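Local atomic coordinates of DUF115 domain-containing protein (PDB entry 5MU5), a protein that probably glycosylates flagellin, as a Maf-family glycosyltransferase involved in the formation of the bacterial flagellum. Residues A[544-549]-A[587-592]; A[552-557]-A[634-639]; A[563-568]-A[620-625]; A[640-643]-A[649-652]. All coordinates share one frame; numbering follows the deposited sequence.

Interaction 1. Residues A[544-549]-A[587-592]; sequences EDWPRS and PTVAQF
W546 meets V589 through the six-membered half of its indole, the two side chains crossing at about a right angle where helices 546-564 and 589-609 both begin. From CB the chain turns to a CG anti to the carbonyl carbon (chi1 -53°), a torsion that swings the benzene half of W546 across to V589. Beyond CD2, CE3 lies 3.8 Å from V589 CG1 and about as far from V589 CB. The next atom, CZ3, makes the closest approach, 3.6 Å to V589 CG2, and CH2 just grazes that same methyl. On the pyrrole side, W546 NE1 turns from this contact and bonds to the carbonyl of W541. The carbonyl oxygen of E544 rests over one face of the indole, toward the rim. One turn along, A590 CB packs 3.7 Å from S549 O, at the point where the CA atoms of S549 and A590 come within 5.9 Å. Across the helix start, T588 and Q591 form a capping box: Q591 N gives to T588 OG1, and T588 N reaches Q591 OE1 on a lone pair. With no direct hydrogen bond between the segments, the W546-V589 packing, the A590 methyl against S549 O and one water join the two helix starts; that water accepts from A590 N at 2.8 Å and donates to E544 OE2.

Interaction 2. Residues A[552-557]-A[634-639]; sequences TLLGEC and RVMTLQ
L554 lays its CD1 methyl over the start of T637, 3.5 Å from T637 OG1 and 3.8 Å from T637 N, and the two side chains slide past each other in opposite directions. The same methyl sits 4.1 Å from both M636 CB and M636 C, so one branch of the leucine accounts for the atoms that touch across this contact, apart from a looser approach of L554 CB to T637 OG1. Its reach follows from the torsions: CG is anti to the carbonyl carbon (chi1 -72°), and CD1 then continues the extended chain from CA (chi2 174°) straight toward the other helix. T637 OG1 is also anti to its own carbonyl carbon, which leaves it beside the helix backbone, where it bonds to the carbonyl of I633 one turn earlier. The hydroxyl that the methyl touches is therefore already engaged within helix 618-646, so an apolar neighbour there probably costs little. M636 offers L554 only the base of its side chain, which, bent at chi3, also packs on T597 and L598 of helix 589-609 and on L242 of helix 242-257. On the helix of L554, L553 and C557 are directed to other neighbours, in helices 568-579 and 589-609. The nearest CA atoms, those of L554 and T637, are 7.1 Å apart, a separation that a leucine side chain can bridge. Side chains from several helices meeting round such a buried residue are what one expects in a helical bundle, here the Maf helical bundle domain.

Interaction 3. Residues A[563-568]-A[620-625]; sequences DHVGDS and EFWEII
A type II beta turn from H564 to D567, closed by D567 N bonding to H564 O at 2.9 Å, carries the chain out of helix 546-564 and brings G566 CA to 6.0 Å from W622 CA on helix 618-646. The indole of W622 lies flat against this turn. G566 CA stands 3.4 Å from the centroid of the five-membered ring and only 8° off its normal, a CH-pi contact over the face, while G566 N lies over the same face, 3.4 Å from W622 CD2. The positive phi of G566, 97°, suits glycine, because a CB would crowd the preceding carbonyl; the CA and N side of the turn lies against the indole. At the other end of the indole, S568 OG meets the edge in the ring plane, 3.3 Å from W622 CZ2. V565 closes the near side: the V565 and W622 side chains slide past each other in opposite directions, and V565 CG2, anti to the backbone N, touches W622 CE3 at 3.7 Å and the W622 carbonyl oxygen. The opposite face of the indole has I625 CD1 near its rim, one turn along the same helix, and L571 of helix 568-579 also packs on W622. D567 turns from the tryptophan to cap the start of that helix, with a weak bond to R570 N. No hydrogen bond joins the two segments, and W622 NE1 is buried with no partner in the model; the tryptophan is held by the CH-pi contact from G566 CA, with G566 N and the V565 methyl packed beside it, and anchors the turn by shape more than by polar bonding.

Interaction 4. Residues A[640-643]-A[649-652]; sequences VEWY and AFES
F650 reaches back from the loop after helix 618-646 and places the far end of its ring between W642 and Y643 of that helix. Walking from A649, the chain comes straight to this phenylalanine, whose CB is directed at the helix and whose first torsion (chi1 -62°, CG anti to the carbonyl carbon) carries the ring back to those two residues. Its CE1 and CZ both lie 3.5 Å from W642 CH2. The pair is an offset edge-to-face stack: the edge of F650 is turned to the face of the six-membered ring of W642, with centroids 5.2 Å apart and planes at 68°. On the other side of the ring, the meta carbon CE2 touches Y643 CD1 at 3.9 Å, the two side chains crossing at about a right angle, and Y643 O comes near the plane of the F650 ring at its edge. Past E651, whose N bonds to E655 OE1, S652 OG caps helix 653-661, taking weak bonds from E654 N and E655 N. W642 has a second edge-to-face partner in W663. Since the aromatic edge of F650 carries partial positive charge, its approach to the electron-rich indole face is probably favourable, and the loop is pinned to the helix without a hydrogen bond between the segments.

In the fold
All four contacts lie in the Maf helical bundle domain. Helix 546-564 runs through interactions 1, 2 and 3, from its start at 546 to the turn that ends it, and helix 618-646 carries one side of interactions 2, 3 and 4. Interactions 1 and 2 have centres about 11 Å apart and touch: L553 CD2 is 3.7 Å from A590 O. Interaction 4 meets interaction 1 where V640 CG1 packs 4.1 Å from P547 CA. Interaction 3 stands apart, its centre about 19 Å from that of interaction 2 and about 34 Å from that of interaction 4. Helices 546-564 and 618-646 thus meet directly in interactions 2 and 3 and at the P547-V640 touch.

Interaction 1. Residues A[544-549]-A[587-592]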
loop_
_atom_site.group_PDB
_atom_site.type_symbol
_atom_site.label_atom_id
_atom_site.label_comp_id
_atom_site.label_asym_id
_atom_site.label_seq_id
_atom_site.Cartn_x
_atom_site.Cartn_y
_atom_site.Cartn_z
ATOM N N GLU A 544 -12.034 -20.192 14.385
ATOM C CA GLU A 544 -11.719 -20.832 13.114
ATOM C C GLU A 544 -10.449 -21.678 13.225
ATOM O O GLU A 544 -9.544 -21.362 14.005
ATOM C CB GLU A 544 -11.543 -19.770 12.037
ATOM C CG GLU A 544 -11.576 -20.314 10.617
ATOM C CD GLU A 544 -11.473 -19.221 9.570
ATOM O OE1 GLU A 544 -12.071 -18.135 9.759
ATOM O OE2 GLU A 544 -10.791 -19.446 8.549
ATOM N N ASP A 545 -10.408 -22.771 12.462
ATOM C CA ASP A 545 -9.217 -23.610 12.375
ATOM C C ASP A 545 -8.289 -22.934 11.340
ATOM O O ASP A 545 -8.448 -23.104 10.134
ATOM C CB ASP A 545 -9.589 -25.041 11.970
ATOM C CG ASP A 545 -8.393 -25.978 11.970
ATOM O OD1 ASP A 545 -7.242 -25.488 12.025
ATOM O OD2 ASP A 545 -8.592 -27.207 11.903
ATOM N N TRP A 546 -7.328 -22.162 11.835
ATOM C CA TRP A 546 -6.489 -21.319 10.990
ATOM C C TRP A 546 -5.611 -22.098 10.006
ATOM O O TRP A 546 -5.642 -21.816 8.811
ATOM C CB TRP A 546 -5.663 -20.345 11.856
ATOM C CG TRP A 546 -6.550 -19.543 12.821
ATOM C CD1 TRP A 546 -6.598 -19.649 14.186
ATOM C CD2 TRP A 546 -7.538 -18.571 12.459
ATOM N NE1 TRP A 546 -7.542 -18.779 14.696
ATOM C CE2 TRP A 546 -8.137 -18.114 13.656
ATOM C CE3 TRP A 546 -7.978 -18.045 11.237
ATOM C CZ2 TRP A 546 -9.149 -17.152 13.665
ATOM C CZ3 TRP A 546 -8.977 -17.081 11.248
ATOM C CH2 TRP A 546 -9.557 -16.650 12.456
ATOM N N PRO A 547 -4.832 -23.078 10.494
ATOM C CA PRO A 547 -3.994 -23.766 9.534
ATOM C C PRO A 547 -4.819 -24.453 8.462
ATOM O O PRO A 547 -4.414 -24.500 7.294
ATOM C CB PRO A 547 -3.223 -24.788 10.384
ATOM C CG PRO A 547 -3.944 -24.875 11.681
ATOM C CD PRO A 547 -4.588 -23.541 11.871
ATOM N N ARG A 548 -5.986 -24.955 8.850
ATOM C CA ARG A 548 -6.847 -25.648 7.911
ATOM C C ARG A 548 -7.298 -24.705 6.791
ATOM O O ARG A 548 -7.207 -25.063 5.614
ATOM C CB ARG A 548 -8.029 -26.281 8.631
ATOM C CG ARG A 548 -8.817 -27.222 7.758
ATOM C CD ARG A 548 -9.939 -27.904 8.522
ATOM N NE ARG A 548 -10.897 -28.473 7.579
ATOM C CZ ARG A 548 -11.901 -29.278 7.900
ATOM N NH1 ARG A 548 -12.110 -29.643 9.160
ATOM N NH2 ARG A 548 -12.704 -29.730 6.943
ATOM N N SER A 549 -7.744 -23.503 7.155
ATOM C CA SER A 549 -8.102 -22.467 6.181
ATOM C C SER A 549 -6.964 -22.122 5.219
ATOM O O SER A 549 -7.182 -21.871 4.036
ATOM C CB SER A 549 -8.429 -21.164 6.902
ATOM O OG SER A 549 -9.378 -21.372 7.924
ATOM N N PRO A 587 -9.849 -8.910 3.823
ATOM C CA PRO A 587 -9.127 -10.155 3.607
ATOM C C PRO A 587 -9.213 -11.100 4.806
ATOM O O PRO A 587 -9.228 -10.648 5.947
ATOM C CB PRO A 587 -7.676 -9.697 3.384
ATOM C CG PRO A 587 -7.741 -8.232 3.110
ATOM C CD PRO A 587 -8.968 -7.729 3.795
ATOM N N THR A 588 -9.281 -12.398 4.540
ATOM C CA THR A 588 -9.235 -13.393 5.589
ATOM C C THR A 588 -7.804 -13.538 6.103
ATOM O O THR A 588 -6.834 -13.111 5.448
ATOM C CB THR A 588 -9.651 -14.783 5.072
ATOM O OG1 THR A 588 -8.795 -15.155 3.988
ATOM C CG2 THR A 588 -11.124 -14.805 4.605
ATOM N N VAL A 589 -7.675 -14.176 7.259
ATOM C CA VAL A 589 -6.371 -14.527 7.795
ATOM C C VAL A 589 -5.579 -15.376 6.789
ATOM O O VAL A 589 -4.402 -15.118 6.529
ATOM C CB VAL A 589 -6.543 -15.260 9.136
ATOM C CG1 VAL A 589 -5.261 -15.919 9.599
ATOM C CG2 VAL A 589 -7.056 -14.282 10.182
ATOM N N ALA A 590 -6.223 -16.387 6.216
ATOM C CA ALA A 590 -5.575 -17.235 5.213
ATOM C C ALA A 590 -5.004 -16.411 4.064
ATOM O O ALA A 590 -3.874 -16.612 3.641
ATOM C CB ALA A 590 -6.555 -18.266 4.680
ATOM N N GLN A 591 -5.778 -15.454 3.586
ATOM C CA GLN A 591 -5.317 -14.613 2.499
ATOM C C GLN A 591 -4.134 -13.741 2.884
ATOM O O GLN A 591 -3.225 -13.541 2.091
ATOM C CB GLN A 591 -6.453 -13.744 2.000
ATOM C CG GLN A 591 -7.419 -14.507 1.146
ATOM C CD GLN A 591 -8.646 -13.694 0.832
ATOM O OE1 GLN A 591 -9.127 -12.929 1.672
ATOM N NE2 GLN A 591 -9.173 -13.861 -0.383
ATOM N N PHE A 592 -4.173 -13.177 4.081
ATOM C CA PHE A 592 -3.045 -12.400 4.551
ATOM C C PHE A 592 -1.811 -13.255 4.660
ATOM O O PHE A 592 -0.720 -12.796 4.367
ATOM C CB PHE A 592 -3.300 -11.783 5.917
ATOM C CG PHE A 592 -4.004 -10.478 5.862
ATOM C CD1 PHE A 592 -3.399 -9.393 5.271
ATOM C CD2 PHE A 592 -5.259 -10.327 6.434
ATOM C CE1 PHE A 592 -4.035 -8.174 5.228
ATOM C CE2 PHE A 592 -5.906 -9.117 6.402
ATOM C CZ PHE A 592 -5.293 -8.038 5.799
HETATM O O HOH W 1 -8.570 -17.624 7.212
#

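Interaction 2. Residues A[552-557]-A[634-639]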
loop_
_atom_site.group_PDB
_atom_site.type_symbol
_atom_site.label_atom_id
_atom_site.label_comp_id
_atom_site.label_asym_id
_atom_site.label_seq_id
_atom_site.Cartn_x
_atom_site.Cartn_y
_atom_site.Cartn_z
ATOM N N THR A 552 -6.180 -25.123 2.900
ATOM C CA THR A 552 -7.279 -25.165 1.935
ATOM C C THR A 552 -7.066 -24.135 0.816
ATOM O O THR A 552 -7.205 -24.440 -0.376
ATOM C CB THR A 552 -8.619 -24.908 2.670
ATOM O OG1 THR A 552 -8.882 -26.008 3.551
ATOM C CG2 THR A 552 -9.787 -24.752 1.697
ATOM N N LEU A 553 -6.727 -22.911 1.202
ATOM C CA LEU A 553 -6.450 -21.857 0.229
ATOM C C LEU A 553 -5.269 -22.231 -0.686
ATOM O O LEU A 553 -5.310 -22.041 -1.903
ATOM C CB LEU A 553 -6.177 -20.517 0.939
ATOM C CG LEU A 553 -5.933 -19.304 0.028
ATOM C CD1 LEU A 553 -7.030 -19.132 -1.025
ATOM C CD2 LEU A 553 -5.774 -18.030 0.836
ATOM N N LEU A 554 -4.214 -22.751 -0.082
ATOM C CA LEU A 554 -3.034 -23.144 -0.823
ATOM C C LEU A 554 -3.390 -24.230 -1.821
ATOM O O LEU A 554 -2.939 -24.194 -2.960
ATOM C CB LEU A 554 -1.961 -23.650 0.134
ATOM C CG LEU A 554 -1.282 -22.574 0.980
ATOM C CD1 LEU A 554 -0.343 -23.225 1.987
ATOM C CD2 LEU A 554 -0.525 -21.598 0.090
ATOM N N GLY A 555 -4.203 -25.188 -1.382
ATOM C CA GLY A 555 -4.647 -26.256 -2.250
ATOM C C GLY A 555 -5.376 -25.707 -3.461
ATOM O O GLY A 555 -5.180 -26.188 -4.579
ATOM N N GLU A 556 -6.210 -24.689 -3.245
ATOM C CA GLU A 556 -6.992 -24.089 -4.337
ATOM C C GLU A 556 -6.097 -23.347 -5.345
ATOM O O GLU A 556 -6.375 -23.361 -6.544
ATOM C CB GLU A 556 -8.115 -23.183 -3.780
ATOM C CG GLU A 556 -9.244 -23.966 -3.101
ATOM C CD GLU A 556 -10.229 -23.101 -2.304
ATOM O OE1 GLU A 556 -9.965 -21.891 -2.102
ATOM O OE2 GLU A 556 -11.282 -23.637 -1.859
ATOM N N CYS A 557 -5.006 -22.749 -4.871
ATOM C CA CYS A 557 -4.043 -22.093 -5.766
ATOM C C CYS A 557 -3.221 -23.093 -6.558
ATOM O O CYS A 557 -2.863 -22.823 -7.696
ATOM C CB CYS A 557 -3.083 -21.200 -4.988
ATOM S SG CYS A 557 -3.890 -19.874 -4.074
ATOM N N ARG A 634 3.726 -26.856 -1.453
ATOM C CA ARG A 634 3.983 -27.956 -0.509
ATOM C C ARG A 634 4.832 -27.504 0.694
ATOM O O ARG A 634 4.491 -27.783 1.848
ATOM C CB ARG A 634 4.665 -29.129 -1.236
ATOM C CG ARG A 634 5.101 -30.261 -0.328
ATOM C CD ARG A 634 5.502 -31.517 -1.089
ATOM N NE ARG A 634 5.648 -32.622 -0.136
ATOM C CZ ARG A 634 6.719 -32.843 0.630
ATOM N NH1 ARG A 634 7.792 -32.058 0.553
ATOM N NH2 ARG A 634 6.715 -33.865 1.485
ATOM N N VAL A 635 5.947 -26.833 0.425
ATOM C CA VAL A 635 6.774 -26.288 1.494
ATOM C C VAL A 635 5.975 -25.294 2.374
ATOM O O VAL A 635 6.065 -25.334 3.598
ATOM C CB VAL A 635 8.039 -25.599 0.927
ATOM C CG1 VAL A 635 8.729 -24.741 1.985
ATOM C CG2 VAL A 635 9.001 -26.640 0.367
ATOM N N MET A 636 5.193 -24.418 1.754
ATOM C CA MET A 636 4.387 -23.461 2.499
ATOM C C MET A 636 3.357 -24.177 3.383
ATOM O O MET A 636 3.116 -23.789 4.526
ATOM C CB MET A 636 3.648 -22.515 1.552
ATOM C CG MET A 636 4.553 -21.572 0.790
ATOM S SD MET A 636 3.659 -20.509 -0.362
ATOM C CE MET A 636 2.987 -19.294 0.774
ATOM N N THR A 637 2.743 -25.210 2.827
ATOM C CA THR A 637 1.767 -26.011 3.527
ATOM C C THR A 637 2.377 -26.598 4.793
ATOM O O THR A 637 1.805 -26.485 5.876
ATOM C CB THR A 637 1.262 -27.135 2.598
ATOM O OG1 THR A 637 0.461 -26.555 1.558
ATOM C CG2 THR A 637 0.457 -28.184 3.360
ATOM N N LEU A 638 3.542 -27.219 4.649
ATOM C CA LEU A 638 4.221 -27.830 5.789
ATOM C C LEU A 638 4.671 -26.811 6.805
ATOM O O LEU A 638 4.640 -27.091 7.994
ATOM C CB LEU A 638 5.426 -28.644 5.329
ATOM C CG LEU A 638 5.048 -29.890 4.540
ATOM C CD1 LEU A 638 6.286 -30.412 3.833
ATOM C CD2 LEU A 638 4.422 -30.954 5.441
ATOM N N GLN A 639 5.097 -25.639 6.344
ATOM C CA GLN A 639 5.562 -24.584 7.263
ATOM C C GLN A 639 4.424 -24.044 8.111
ATOM O O GLN A 639 4.569 -23.823 9.317
ATOM C CB GLN A 639 6.236 -23.448 6.494
ATOM C CG GLN A 639 7.642 -23.811 6.071
ATOM C CD GLN A 639 8.435 -22.639 5.545
ATOM O OE1 GLN A 639 7.922 -21.537 5.407
ATOM N NE2 GLN A 639 9.708 -22.881 5.234
#

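Interaction 3. Residues A[563-568]-A[620-625]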
loop_
_atom_site.group_PDB
_atom_site.type_symbol
_atom_site.label_atom_id
_atom_site.label_comp_id
_atom_site.label_asym_id
_atom_site.label_seq_id
_atom_site.Cartn_x
_atom_site.Cartn_y
_atom_site.Cartn_z
ATOM N N ASP A 563 -4.979 -26.258 -13.522
ATOM C CA ASP A 563 -6.050 -26.051 -14.483
ATOM C C ASP A 563 -5.688 -25.011 -15.536
ATOM O O ASP A 563 -6.214 -25.066 -16.631
ATOM C CB ASP A 563 -7.342 -25.610 -13.776
ATOM C CG ASP A 563 -7.884 -26.662 -12.817
ATOM O OD1 ASP A 563 -7.620 -27.866 -13.022
ATOM O OD2 ASP A 563 -8.590 -26.286 -11.862
ATOM N N HIS A 564 -4.804 -24.067 -15.229
ATOM C CA HIS A 564 -4.581 -22.964 -16.164
ATOM C C HIS A 564 -3.152 -22.729 -16.625
ATOM O O HIS A 564 -2.880 -21.735 -17.315
ATOM C CB HIS A 564 -5.198 -21.697 -15.596
ATOM C CG HIS A 564 -6.657 -21.844 -15.326
ATOM N ND1 HIS A 564 -7.580 -21.974 -16.338
ATOM C CD2 HIS A 564 -7.349 -21.960 -14.168
ATOM C CE1 HIS A 564 -8.787 -22.122 -15.820
ATOM N NE2 HIS A 564 -8.673 -22.123 -14.505
ATOM N N VAL A 565 -2.260 -23.655 -16.269
ATOM C CA VAL A 565 -0.888 -23.642 -16.760
ATOM C C VAL A 565 -0.916 -23.391 -18.264
ATOM O O VAL A 565 -1.671 -24.042 -18.996
ATOM C CB VAL A 565 -0.139 -24.976 -16.458
ATOM C CG1 VAL A 565 -0.921 -26.192 -16.961
ATOM C CG2 VAL A 565 1.267 -24.950 -17.050
ATOM N N GLY A 566 -0.116 -22.432 -18.718
ATOM C CA GLY A 566 -0.041 -22.102 -20.147
ATOM C C GLY A 566 -0.910 -20.912 -20.548
ATOM O O GLY A 566 -0.685 -20.338 -21.590
ATOM N N ASP A 567 -1.908 -20.550 -19.736
ATOM C CA ASP A 567 -2.810 -19.443 -20.052
ATOM C C ASP A 567 -2.588 -18.377 -18.991
ATOM O O ASP A 567 -3.243 -18.368 -17.954
ATOM C CB ASP A 567 -4.280 -19.925 -20.130
ATOM C CG ASP A 567 -5.229 -18.856 -20.698
ATOM O OD1 ASP A 567 -4.883 -17.643 -20.657
ATOM O OD2 ASP A 567 -6.333 -19.230 -21.170
ATOM N N SER A 568 -1.652 -17.475 -19.282
ATOM C CA SER A 568 -1.143 -16.502 -18.309
ATOM C C SER A 568 -2.236 -15.658 -17.702
ATOM O O SER A 568 -2.362 -15.564 -16.490
ATOM C CB SER A 568 -0.119 -15.548 -18.937
ATOM O OG SER A 568 0.985 -16.249 -19.462
ATOM N N GLU A 620 7.626 -26.295 -22.142
ATOM C CA GLU A 620 8.519 -26.970 -21.202
ATOM C C GLU A 620 8.739 -26.085 -20.000
ATOM O O GLU A 620 8.788 -26.574 -18.880
ATOM C CB GLU A 620 9.872 -27.284 -21.827
ATOM C CG GLU A 620 9.834 -28.272 -22.980
ATOM C CD GLU A 620 11.186 -28.423 -23.676
ATOM O OE1 GLU A 620 12.231 -28.290 -23.013
ATOM O OE2 GLU A 620 11.216 -28.705 -24.892
ATOM N N PHE A 621 8.867 -24.783 -20.224
ATOM C CA PHE A 621 9.071 -23.862 -19.112
ATOM C C PHE A 621 7.813 -23.727 -18.291
ATOM O O PHE A 621 7.878 -23.624 -17.075
ATOM C CB PHE A 621 9.544 -22.502 -19.586
ATOM C CG PHE A 621 10.018 -21.605 -18.472
ATOM C CD1 PHE A 621 10.942 -22.048 -17.552
ATOM C CD2 PHE A 621 9.562 -20.306 -18.375
ATOM C CE1 PHE A 621 11.384 -21.220 -16.536
ATOM C CE2 PHE A 621 10.005 -19.471 -17.369
ATOM C CZ PHE A 621 10.908 -19.935 -16.440
ATOM N N TRP A 622 6.663 -23.721 -18.963
ATOM C CA TRP A 622 5.390 -23.751 -18.268
ATOM C C TRP A 622 5.287 -24.984 -17.353
ATOM O O TRP A 622 4.798 -24.883 -16.243
ATOM C CB TRP A 622 4.218 -23.712 -19.248
ATOM C CG TRP A 622 3.670 -22.336 -19.475
ATOM C CD1 TRP A 622 3.614 -21.657 -20.651
ATOM C CD2 TRP A 622 3.109 -21.464 -18.479
ATOM N NE1 TRP A 622 3.049 -20.420 -20.459
ATOM C CE2 TRP A 622 2.717 -20.278 -19.141
ATOM C CE3 TRP A 622 2.873 -21.586 -17.111
ATOM C CZ2 TRP A 622 2.119 -19.218 -18.479
ATOM C CZ3 TRP A 622 2.278 -20.538 -16.445
ATOM C CH2 TRP A 622 1.914 -19.354 -17.124
ATOM N N GLU A 623 5.724 -26.146 -17.822
ATOM C CA GLU A 623 5.694 -27.349 -16.989
ATOM C C GLU A 623 6.630 -27.186 -15.764
ATOM O O GLU A 623 6.265 -27.527 -14.633
ATOM C CB GLU A 623 6.021 -28.590 -17.820
ATOM C CG GLU A 623 6.350 -29.859 -17.024
ATOM C CD GLU A 623 5.332 -30.208 -15.939
ATOM O OE1 GLU A 623 4.131 -29.896 -16.076
ATOM O OE2 GLU A 623 5.747 -30.800 -14.922
ATOM N N ILE A 624 7.820 -26.634 -15.988
ATOM C CA ILE A 624 8.732 -26.305 -14.889
ATOM C C ILE A 624 8.080 -25.404 -13.848
ATOM O O ILE A 624 8.214 -25.625 -12.635
ATOM C CB ILE A 624 10.003 -25.642 -15.425
ATOM C CG1 ILE A 624 10.871 -26.717 -16.096
ATOM C CG2 ILE A 624 10.785 -24.967 -14.300
ATOM C CD1 ILE A 624 12.057 -26.183 -16.866
ATOM N N ILE A 625 7.397 -24.367 -14.321
ATOM C CA ILE A 625 6.733 -23.425 -13.437
ATOM C C ILE A 625 5.641 -24.119 -12.619
ATOM O O ILE A 625 5.497 -23.870 -11.418
ATOM C CB ILE A 625 6.107 -22.285 -14.256
ATOM C CG1 ILE A 625 7.207 -21.378 -14.758
ATOM C CG2 ILE A 625 5.131 -21.466 -13.427
ATOM C CD1 ILE A 625 6.756 -20.502 -15.881
#

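Interaction 4. Residues A[640-643]-A[649-652]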
loop_
_atom_site.group_PDB
_atom_site.type_symbol
_atom_site.label_atom_id
_atom_site.label_comp_id
_atom_site.label_asym_id
_atom_site.label_seq_id
_atom_site.Cartn_x
_atom_site.Cartn_y
_atom_site.Cartn_z
ATOM N N VAL A 640 3.278 -23.868 7.465
ATOM C CA VAL A 640 2.086 -23.366 8.123
ATOM C C VAL A 640 1.636 -24.308 9.236
ATOM O O VAL A 640 1.336 -23.851 10.345
ATOM C CB VAL A 640 0.959 -23.125 7.090
ATOM C CG1 VAL A 640 -0.414 -23.034 7.742
ATOM C CG2 VAL A 640 1.254 -21.863 6.289
ATOM N N GLU A 641 1.600 -25.608 8.935
ATOM C CA GLU A 641 1.145 -26.618 9.888
ATOM C C GLU A 641 2.102 -26.744 11.060
ATOM O O GLU A 641 1.682 -26.846 12.208
ATOM C CB GLU A 641 0.963 -27.974 9.200
ATOM C CG GLU A 641 -0.243 -28.007 8.267
ATOM C CD GLU A 641 -0.327 -29.275 7.420
ATOM O OE1 GLU A 641 0.605 -30.115 7.461
ATOM O OE2 GLU A 641 -1.330 -29.420 6.681
ATOM N N TRP A 642 3.390 -26.751 10.756
ATOM C CA TRP A 642 4.421 -26.725 11.786
ATOM C C TRP A 642 4.344 -25.455 12.654
ATOM O O TRP A 642 4.521 -25.513 13.868
ATOM C CB TRP A 642 5.784 -26.813 11.108
ATOM C CG TRP A 642 6.939 -26.513 11.988
ATOM C CD1 TRP A 642 7.548 -27.369 12.846
ATOM C CD2 TRP A 642 7.656 -25.270 12.075
ATOM N NE1 TRP A 642 8.595 -26.738 13.475
ATOM C CE2 TRP A 642 8.678 -25.447 13.026
ATOM C CE3 TRP A 642 7.526 -24.023 11.449
ATOM C CZ2 TRP A 642 9.578 -24.429 13.362
ATOM C CZ3 TRP A 642 8.414 -23.007 11.791
ATOM C CH2 TRP A 642 9.428 -23.223 12.741
ATOM N N TYR A 643 4.090 -24.310 12.020
ATOM C CA TYR A 643 4.040 -23.031 12.724
ATOM C C TYR A 643 2.888 -22.953 13.698
ATOM O O TYR A 643 3.083 -22.535 14.834
ATOM C CB TYR A 643 3.946 -21.873 11.734
ATOM C CG TYR A 643 3.464 -20.575 12.312
ATOM C CD1 TYR A 643 4.328 -19.726 12.972
ATOM C CD2 TYR A 643 2.143 -20.188 12.172
ATOM C CE1 TYR A 643 3.880 -18.524 13.501
ATOM C CE2 TYR A 643 1.691 -18.980 12.675
ATOM C CZ TYR A 643 2.559 -18.151 13.347
ATOM O OH TYR A 643 2.108 -16.944 13.857
ATOM N N ALA A 649 5.279 -22.123 21.601
ATOM C CA ALA A 649 6.576 -22.588 22.090
ATOM C C ALA A 649 7.782 -21.785 21.601
ATOM O O ALA A 649 8.835 -21.832 22.226
ATOM C CB ALA A 649 6.757 -24.060 21.758
ATOM N N PHE A 650 7.660 -21.052 20.499
ATOM C CA PHE A 650 8.798 -20.237 20.040
ATOM C C PHE A 650 9.190 -19.264 21.145
ATOM O O PHE A 650 8.347 -18.532 21.636
ATOM C CB PHE A 650 8.473 -19.445 18.767
ATOM C CG PHE A 650 8.144 -20.302 17.581
ATOM C CD1 PHE A 650 9.122 -21.102 16.994
ATOM C CD2 PHE A 650 6.861 -20.295 17.036
ATOM C CE1 PHE A 650 8.822 -21.892 15.891
ATOM C CE2 PHE A 650 6.557 -21.080 15.930
ATOM C CZ PHE A 650 7.537 -21.882 15.363
ATOM N N GLU A 651 10.456 -19.274 21.549
ATOM C CA GLU A 651 10.939 -18.378 22.606
ATOM C C GLU A 651 11.030 -16.916 22.165
ATOM O O GLU A 651 10.941 -16.019 22.998
ATOM C CB GLU A 651 12.300 -18.848 23.111
ATOM C CG GLU A 651 12.237 -20.176 23.852
ATOM C CD GLU A 651 13.597 -20.843 24.032
ATOM O OE1 GLU A 651 14.578 -20.429 23.373
ATOM O OE2 GLU A 651 13.683 -21.805 24.827
ATOM N N SER A 652 11.234 -16.683 20.867
ATOM C CA SER A 652 11.307 -15.326 20.317
ATOM C C SER A 652 11.176 -15.327 18.795
ATOM O O SER A 652 11.242 -16.377 18.145
ATOM C CB SER A 652 12.632 -14.660 20.682
ATOM O OG SER A 652 13.657 -15.075 19.794
#